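PDB 6A02: YfdX protein from Salmonella enterica I, which is of uncertain molecular function but is implicated in the bacterial response to antibiotic stress and in virulence. Local coordinates for residues A[80-85]-A[130-135]. Numbering follows the deposited sequence.
Sequences RINSSI and NQELIP
A classic beta bulge sets I81 and N82 against E132 where strands 77-89 and 125-135 pair antiparallel. I81 N donates almost straight to E132 O (2.8 Å, 177°), and N82 N adds only a weak bond to the same oxygen, whereas E132 N donates a full hydrogen bond to N82 O. Beyond the bulge, S84 and N130 form a hydrogen-bonded pair. With OG between its backbone N and carbonyl carbon (chi1 69°), S84 OG also accepts a hydrogen bond from N130 ND2 (3.2 Å), nearly in the amide plane; N130 OD1 turns to S173 on strand 170-175, the third strand of this antiparallel sheet, in which 125-135 is central. E132 extends across I81, its OE2 3.4 Å from I81 CD1, while its OE1 lies 3.3 Å from N82 CB. A water joins N82 ND2 to N130 O, and N82 OD1 takes a bond from R26 of the second subunit. On the face of R80, S83, Q131 and L133, the R80 chain runs beside Q131, with CD 3.6 Å from Q131 OE1; another water links this OE1 to R80 NH1, while Q131 NE2 bonds E129 and R80 NE reaches K16 O. L133 CD2 packs on R80 CG at 3.7 Å.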
loop_
_atom_site.group_PDB
_atom_site.type_symbol
_atom_site.label_atom_id
_atom_site.label_comp_id
_atom_site.label_asym_id
_atom_site.label_seq_id
_atom_site.Cartn_x
_atom_site.Cartn_y
_atom_site.Cartn_z
ATOM N N ARG A 80 6.557 -10.578 15.069
ATOM C CA ARG A 80 6.634 -9.141 14.822
ATOM C C ARG A 80 7.951 -8.781 14.149
ATOM O O ARG A 80 9.026 -9.159 14.632
ATOM C CB ARG A 80 6.553 -8.382 16.151
ATOM C CG ARG A 80 5.202 -8.478 16.846
ATOM C CD ARG A 80 5.215 -7.786 18.210
ATOM N NE ARG A 80 6.088 -8.512 19.120
ATOM C CZ ARG A 80 5.687 -9.506 19.910
ATOM N NH1 ARG A 80 4.406 -9.874 19.942
ATOM N NH2 ARG A 80 6.575 -10.128 20.681
ATOM N N ILE A 81 7.879 -8.026 13.051
ATOM C CA ILE A 81 9.076 -7.566 12.357
ATOM C C ILE A 81 9.195 -6.052 12.264
ATOM O O ILE A 81 10.280 -5.559 11.923
ATOM C CB ILE A 81 9.260 -8.217 10.964
ATOM C CG1 ILE A 81 8.247 -7.670 9.956
ATOM C CG2 ILE A 81 9.172 -9.724 11.071
ATOM C CD1 ILE A 81 8.521 -8.105 8.521
ATOM N N ASN A 82 8.136 -5.300 12.550
ATOM C CA ASN A 82 8.232 -3.845 12.538
ATOM C C ASN A 82 7.039 -3.280 13.284
ATOM O O ASN A 82 5.985 -3.914 13.367
ATOM C CB ASN A 82 8.280 -3.291 11.108
ATOM C CG ASN A 82 8.644 -1.824 11.071
ATOM O OD1 ASN A 82 9.739 -1.451 11.457
ATOM N ND2 ASN A 82 7.717 -0.982 10.621
ATOM N N SER A 83 7.203 -2.067 13.808
ATOM C CA SER A 83 6.084 -1.300 14.334
ATOM C C SER A 83 6.140 0.118 13.793
ATOM O O SER A 83 7.218 0.720 13.699
ATOM C CB SER A 83 6.106 -1.211 15.855
ATOM O OG SER A 83 4.781 -1.060 16.328
ATOM N N SER A 84 4.971 0.662 13.469
ATOM C CA SER A 84 4.858 2.064 13.088
ATOM C C SER A 84 3.618 2.666 13.732
ATOM O O SER A 84 2.799 1.968 14.337
ATOM C CB SER A 84 4.799 2.240 11.570
ATOM O OG SER A 84 3.574 1.738 11.060
ATOM N N ILE A 85 3.474 3.983 13.584
ATOM C CA ILE A 85 2.391 4.733 14.206
ATOM C C ILE A 85 1.518 5.366 13.129
ATOM O O ILE A 85 2.031 5.900 12.139
ATOM C CB ILE A 85 2.966 5.829 15.127
ATOM C CG1 ILE A 85 3.782 5.196 16.256
ATOM C CG2 ILE A 85 1.861 6.718 15.697
ATOM C CD1 ILE A 85 2.952 4.383 17.206
ATOM N N ASN A 130 0.809 0.033 14.194
ATOM C CA ASN A 130 0.741 -0.918 13.082
ATOM C C ASN A 130 1.898 -1.891 13.230
ATOM O O ASN A 130 3.061 -1.512 13.067
ATOM C CB ASN A 130 0.845 -0.199 11.743
ATOM C CG ASN A 130 -0.093 0.953 11.634
ATOM O OD1 ASN A 130 -1.306 0.783 11.602
ATOM N ND2 ASN A 130 0.468 2.158 11.553
ATOM N N GLN A 131 1.584 -3.142 13.523
ATOM C CA GLN A 131 2.593 -4.166 13.718
ATOM C C GLN A 131 2.667 -5.031 12.469
ATOM O O GLN A 131 1.692 -5.709 12.118
ATOM C CB GLN A 131 2.266 -5.018 14.942
ATOM C CG GLN A 131 2.321 -4.237 16.263
ATOM C CD GLN A 131 2.120 -5.121 17.471
ATOM O OE1 GLN A 131 1.987 -6.341 17.352
ATOM N NE2 GLN A 131 2.101 -4.508 18.649
ATOM N N GLU A 132 3.809 -4.993 11.798
ATOM C CA GLU A 132 4.051 -5.833 10.638
ATOM C C GLU A 132 4.465 -7.211 11.130
ATOM O O GLU A 132 5.367 -7.326 11.964
ATOM C CB GLU A 132 5.161 -5.213 9.796
ATOM C CG GLU A 132 5.407 -5.933 8.501
ATOM C CD GLU A 132 6.550 -5.342 7.683
ATOM O OE1 GLU A 132 7.184 -4.373 8.141
ATOM O OE2 GLU A 132 6.814 -5.860 6.573
ATOM N N LEU A 133 3.809 -8.254 10.610
ATOM C CA LEU A 133 4.008 -9.626 11.059
ATOM C C LEU A 133 4.278 -10.533 9.872
ATOM O O LEU A 133 3.754 -10.314 8.773
ATOM C CB LEU A 133 2.757 -10.171 11.778
ATOM C CG LEU A 133 2.020 -9.249 12.761
ATOM C CD1 LEU A 133 0.727 -9.884 13.246
ATOM C CD2 LEU A 133 2.904 -8.909 13.946
ATOM N N ILE A 134 5.061 -11.585 10.109
ATOM C CA ILE A 134 5.186 -12.673 9.135
ATOM C C ILE A 134 4.954 -14.013 9.815
ATOM O O ILE A 134 5.247 -14.173 11.011
ATOM C CB ILE A 134 6.547 -12.691 8.421
ATOM C CG1 ILE A 134 7.687 -12.852 9.428
ATOM C CG2 ILE A 134 6.710 -11.453 7.520
ATOM C CD1 ILE A 134 9.000 -13.211 8.779
ATOM N N PRO A 135 4.451 -15.010 9.085
ATOM C CA PRO A 135 4.366 -16.374 9.626
ATOM C C PRO A 135 5.745 -17.011 9.539
ATOM O O PRO A 135 6.308 -17.145 8.453
ATOM C CB PRO A 135 3.373 -17.060 8.684
ATOM C CG PRO A 135 3.574 -16.339 7.359
ATOM C CD PRO A 135 3.909 -14.907 7.714
HETATM O O HOH W 1 2.189 -8.031 19.592
HETATM O O HOH W 2 4.788 -1.565 10.762
#